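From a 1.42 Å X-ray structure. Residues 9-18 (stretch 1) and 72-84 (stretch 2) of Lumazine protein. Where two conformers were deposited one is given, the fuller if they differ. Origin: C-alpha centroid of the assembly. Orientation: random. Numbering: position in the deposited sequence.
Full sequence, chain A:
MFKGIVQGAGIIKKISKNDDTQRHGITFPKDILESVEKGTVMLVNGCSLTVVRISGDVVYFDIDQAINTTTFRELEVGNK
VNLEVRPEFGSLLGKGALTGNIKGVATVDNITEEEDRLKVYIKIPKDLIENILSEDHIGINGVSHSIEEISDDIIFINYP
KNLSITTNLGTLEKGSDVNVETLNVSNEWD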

# COMPACT_ATOMS: atom_id res chain seq x y z
N ALA A 9 -3.98 2.54 -9.94
CA ALA A 9 -4.45 1.30 -9.31
C ALA A 9 -4.14 0.22 -10.33
O ALA A 9 -4.39 0.36 -11.53
N GLY A 10 -3.61 -0.90 -9.82
CA GLY A 10 -3.51 -2.11 -10.58
C GLY A 10 -4.61 -3.12 -10.19
O GLY A 10 -5.14 -3.01 -9.07
N ILE A 11 -4.95 -4.04 -11.09
CA ILE A 11 -5.93 -5.04 -10.76
C ILE A 11 -5.24 -6.42 -10.87
O ILE A 11 -4.65 -6.74 -11.91
N ILE A 12 -5.29 -7.20 -9.82
CA ILE A 12 -4.59 -8.52 -9.87
C ILE A 12 -5.28 -9.42 -10.92
O ILE A 12 -6.55 -9.57 -10.89
N LYS A 13 -4.52 -9.90 -11.88
CA LYS A 13 -5.06 -10.71 -13.01
C LYS A 13 -4.78 -12.20 -12.75
O LYS A 13 -5.64 -13.07 -13.09
N LYS A 14 -3.68 -12.53 -12.11
CA LYS A 14 -3.24 -13.92 -12.00
C LYS A 14 -2.45 -14.06 -10.69
O LYS A 14 -1.72 -13.15 -10.31
N ILE A 15 -2.58 -15.16 -9.96
CA ILE A 15 -1.79 -15.45 -8.77
C ILE A 15 -1.31 -16.90 -8.90
O ILE A 15 -2.12 -17.82 -9.05
N SER A 16 -0.02 -17.11 -8.76
CA SER A 16 0.60 -18.48 -8.71
C SER A 16 0.96 -18.76 -7.32
O SER A 16 1.76 -17.91 -6.71
N LYS A 17 0.36 -19.83 -6.74
CA LYS A 17 0.65 -20.13 -5.40
C LYS A 17 1.81 -21.06 -5.27
O LYS A 17 1.62 -22.30 -5.50
N ASN A 18 2.96 -20.59 -4.75
CA ASN A 18 4.12 -21.41 -4.66
C ASN A 18 4.52 -21.58 -3.26
O ASN A 18 5.70 -21.66 -2.98
N PHE A 72 -0.08 -9.60 0.69
CA PHE A 72 -0.15 -10.28 -0.62
C PHE A 72 -0.63 -11.76 -0.58
O PHE A 72 -1.44 -12.12 -1.45
N ARG A 73 -0.29 -12.44 0.49
CA ARG A 73 -0.51 -13.90 0.57
C ARG A 73 -1.96 -14.13 0.44
O ARG A 73 -2.35 -15.19 -0.20
N GLU A 74 -2.78 -13.21 0.98
CA GLU A 74 -4.26 -13.42 1.02
C GLU A 74 -4.99 -12.64 0.02
O GLU A 74 -6.20 -12.66 0.04
N LEU A 75 -4.33 -11.92 -0.86
CA LEU A 75 -5.11 -11.24 -1.87
C LEU A 75 -5.63 -12.25 -2.93
O LEU A 75 -5.17 -13.38 -3.06
N GLU A 76 -6.58 -11.73 -3.71
CA GLU A 76 -7.34 -12.51 -4.68
C GLU A 76 -7.33 -11.87 -6.01
O GLU A 76 -7.28 -10.63 -6.18
N VAL A 77 -7.55 -12.67 -7.04
CA VAL A 77 -7.72 -12.19 -8.36
C VAL A 77 -8.85 -11.13 -8.38
O VAL A 77 -9.91 -11.42 -7.75
N GLY A 78 -8.67 -10.04 -9.07
CA GLY A 78 -9.60 -8.90 -9.15
C GLY A 78 -9.35 -7.79 -8.12
O GLY A 78 -9.95 -6.70 -8.29
N ASN A 79 -8.60 -8.09 -7.02
CA ASN A 79 -8.36 -7.04 -6.04
C ASN A 79 -7.51 -5.91 -6.68
O ASN A 79 -6.71 -6.09 -7.60
N LYS A 80 -7.70 -4.73 -6.12
CA LYS A 80 -7.09 -3.49 -6.61
C LYS A 80 -5.94 -3.20 -5.65
O LYS A 80 -6.06 -3.17 -4.43
N VAL A 81 -4.77 -2.91 -6.27
CA VAL A 81 -3.53 -2.60 -5.52
C VAL A 81 -3.09 -1.18 -5.86
O VAL A 81 -3.23 -0.72 -6.99
N ASN A 82 -2.50 -0.47 -4.91
CA ASN A 82 -1.95 0.88 -5.19
C ASN A 82 -0.62 0.75 -5.85
O ASN A 82 0.21 -0.06 -5.41
N LEU A 83 -0.33 1.62 -6.81
CA LEU A 83 0.98 1.64 -7.53
C LEU A 83 1.68 2.98 -7.38
O LEU A 83 1.01 4.03 -7.55
N GLU A 84 2.99 2.96 -7.15
CA GLU A 84 3.77 4.22 -7.17
C GLU A 84 5.18 3.90 -7.70
O GLU A 84 5.90 3.03 -7.17

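Packing of strand 9-17 of Lumazine protein against residues 72-84, whose strand 80-84 runs antiparallel to it. Backbone polar groups are paired first: Gly10 N donates to Val81 O (2.9 Å) and Val81 N to Gly10 O (2.8 Å). Beyond the paired strands the ladder continues onto the type II turn Glu76-Asn79, where Ile12 N donates to Asn79 O (2.9 Å) and Gly78 N to Ile12 O (2.8 Å); the turn closes itself with Asn79 N to Glu76 O (3.0 Å). Ile12 points toward the second stretch and is buried; its m,t rotamer brings CD1 to 3.8 Å from Leu75 CB and CG1 to 4.0 Å from Val81 CG1 (Val81 is m, Leu75 m,t). Ile15, also m,t and pointing toward, sets CD1 3.5 Å from Leu75 O and CG1 4.2 Å from Val77 CG2 (Val77 is t). Leu83 (m,t) reaches Gly10 N with CD1 at 3.5 Å, filling space beside a residue without a side chain. On the face shared by Ala9, Ile11 and Lys80, Ala9 CB lies 3.7 Å from Lys80 CG, and Ile11 (m,m) brings CD1 to 3.9 Å from Lys80 CB. One water links the stretches: it accepts from Lys17 NZ (2.7 Å) and donates to Leu75 O (2.7 Å). Lys14 NZ and the Asn82 amide are satisfied elsewhere in the structure.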

# COMPACT_ATOMS: atom_id res chain seq x y z
CB ALA A 9 -5.98 1.43 -9.14
CB ILE A 11 -7.10 -4.92 -11.68
CG1 ILE A 11 -7.83 -3.54 -11.56
CG2 ILE A 11 -8.11 -6.10 -11.41
CD1 ILE A 11 -8.60 -3.34 -10.26
CB ILE A 12 -4.62 -9.20 -8.54
CG1 ILE A 12 -3.93 -8.37 -7.45
CG2 ILE A 12 -4.00 -10.62 -8.64
CD1 ILE A 12 -3.95 -8.97 -6.13
CB LYS A 13 -4.40 -10.22 -14.25
CG LYS A 13 -4.92 -10.92 -15.45
CD LYS A 13 -4.63 -10.40 -16.76
CE LYS A 13 -5.70 -10.77 -17.86
NZ LYS A 13 -4.88 -10.39 -19.12
CB LYS A 14 -2.16 -14.27 -13.11
CG LYS A 14 -2.62 -14.15 -14.55
CD LYS A 14 -1.52 -14.70 -15.52
CE LYS A 14 -1.97 -14.65 -17.00
NZ LYS A 14 -0.80 -14.68 -17.87
CB ILE A 15 -2.52 -15.25 -7.55
CG1 ILE A 15 -3.07 -13.82 -7.43
CG2 ILE A 15 -1.69 -15.68 -6.25
CD1 ILE A 15 -3.98 -13.72 -6.29
CB SER A 16 1.87 -18.44 -9.53
OG SER A 16 1.65 -18.24 -10.93
CB LYS A 17 -0.62 -20.74 -4.85
CG LYS A 17 -1.88 -19.77 -5.08
CD LYS A 17 -2.72 -19.66 -3.85
CE LYS A 17 -3.28 -18.20 -3.75
NZ LYS A 17 -2.17 -17.17 -3.88
CB ASN A 18 5.31 -20.84 -5.41
CG ASN A 18 4.99 -20.45 -6.86
OD1 ASN A 18 4.75 -21.34 -7.69
ND2 ASN A 18 5.12 -19.11 -7.22
CB PHE A 72 1.20 -10.25 -1.28
CG PHE A 72 1.60 -8.86 -1.73
CD1 PHE A 72 1.00 -8.32 -2.85
CD2 PHE A 72 2.51 -8.11 -1.02
CE1 PHE A 72 1.40 -7.02 -3.27
CE2 PHE A 72 2.89 -6.83 -1.44
CZ PHE A 72 2.32 -6.27 -2.53
CB ARG A 73 0.11 -14.38 1.89
CG ARG A 73 -0.07 -15.92 2.20
CD ARG A 73 0.72 -16.35 3.40
NE ARG A 73 0.75 -15.37 4.52
CZ ARG A 73 1.77 -15.25 5.37
NH1 ARG A 73 2.81 -16.06 5.20
NH2 ARG A 73 1.75 -14.39 6.37
CB GLU A 74 -4.82 -12.98 2.35
CG GLU A 74 -5.47 -13.99 3.17
CD GLU A 74 -4.51 -14.49 4.12
OE1 GLU A 74 -3.58 -15.16 3.58
OE2 GLU A 74 -4.67 -14.23 5.36
CB LEU A 75 -4.24 -10.11 -2.54
CG LEU A 75 -3.70 -9.00 -1.61
CD1 LEU A 75 -2.88 -8.07 -2.50
CD2 LEU A 75 -4.80 -8.35 -0.97
CB GLU A 76 -8.82 -12.58 -4.20
CG GLU A 76 -8.96 -13.28 -2.80
CD GLU A 76 -8.69 -14.78 -2.82
OE1 GLU A 76 -8.71 -15.31 -1.67
OE2 GLU A 76 -8.44 -15.44 -3.89
CB VAL A 77 -7.98 -13.36 -9.39
CG1 VAL A 77 -8.36 -12.83 -10.71
CG2 VAL A 77 -6.73 -14.21 -9.45
CB ASN A 79 -7.58 -7.58 -4.86
CG ASN A 79 -8.37 -8.54 -3.98
OD1 ASN A 79 -9.68 -8.72 -4.15
ND2 ASN A 79 -7.74 -9.13 -3.07
CB LYS A 80 -8.08 -2.36 -6.52
CG LYS A 80 -7.58 -1.03 -6.81
CD LYS A 80 -8.87 -0.25 -7.11
CE LYS A 80 -8.92 0.94 -6.29
NZ LYS A 80 -9.76 0.43 -5.10
CB VAL A 81 -2.40 -3.59 -5.79
CG1 VAL A 81 -2.94 -5.05 -5.42
CG2 VAL A 81 -1.97 -3.51 -7.22
CB ASN A 82 -1.82 1.59 -3.85
CG ASN A 82 -3.18 1.86 -3.20
OD1 ASN A 82 -4.19 1.96 -3.94
ND2 ASN A 82 -3.18 2.05 -1.91
CB LEU A 83 0.73 1.40 -9.04
CG LEU A 83 -0.02 0.08 -9.34
CD1 LEU A 83 -0.35 -0.00 -10.84
CD2 LEU A 83 0.81 -1.17 -8.85
CB GLU A 84 3.91 4.82 -5.82
CG GLU A 84 4.65 6.20 -5.86
CD GLU A 84 4.90 6.80 -4.53
OE1 GLU A 84 4.53 6.34 -3.45
OE2 GLU A 84 5.71 7.82 -4.59
O HOH W 1 -2.77 -14.70 -3.07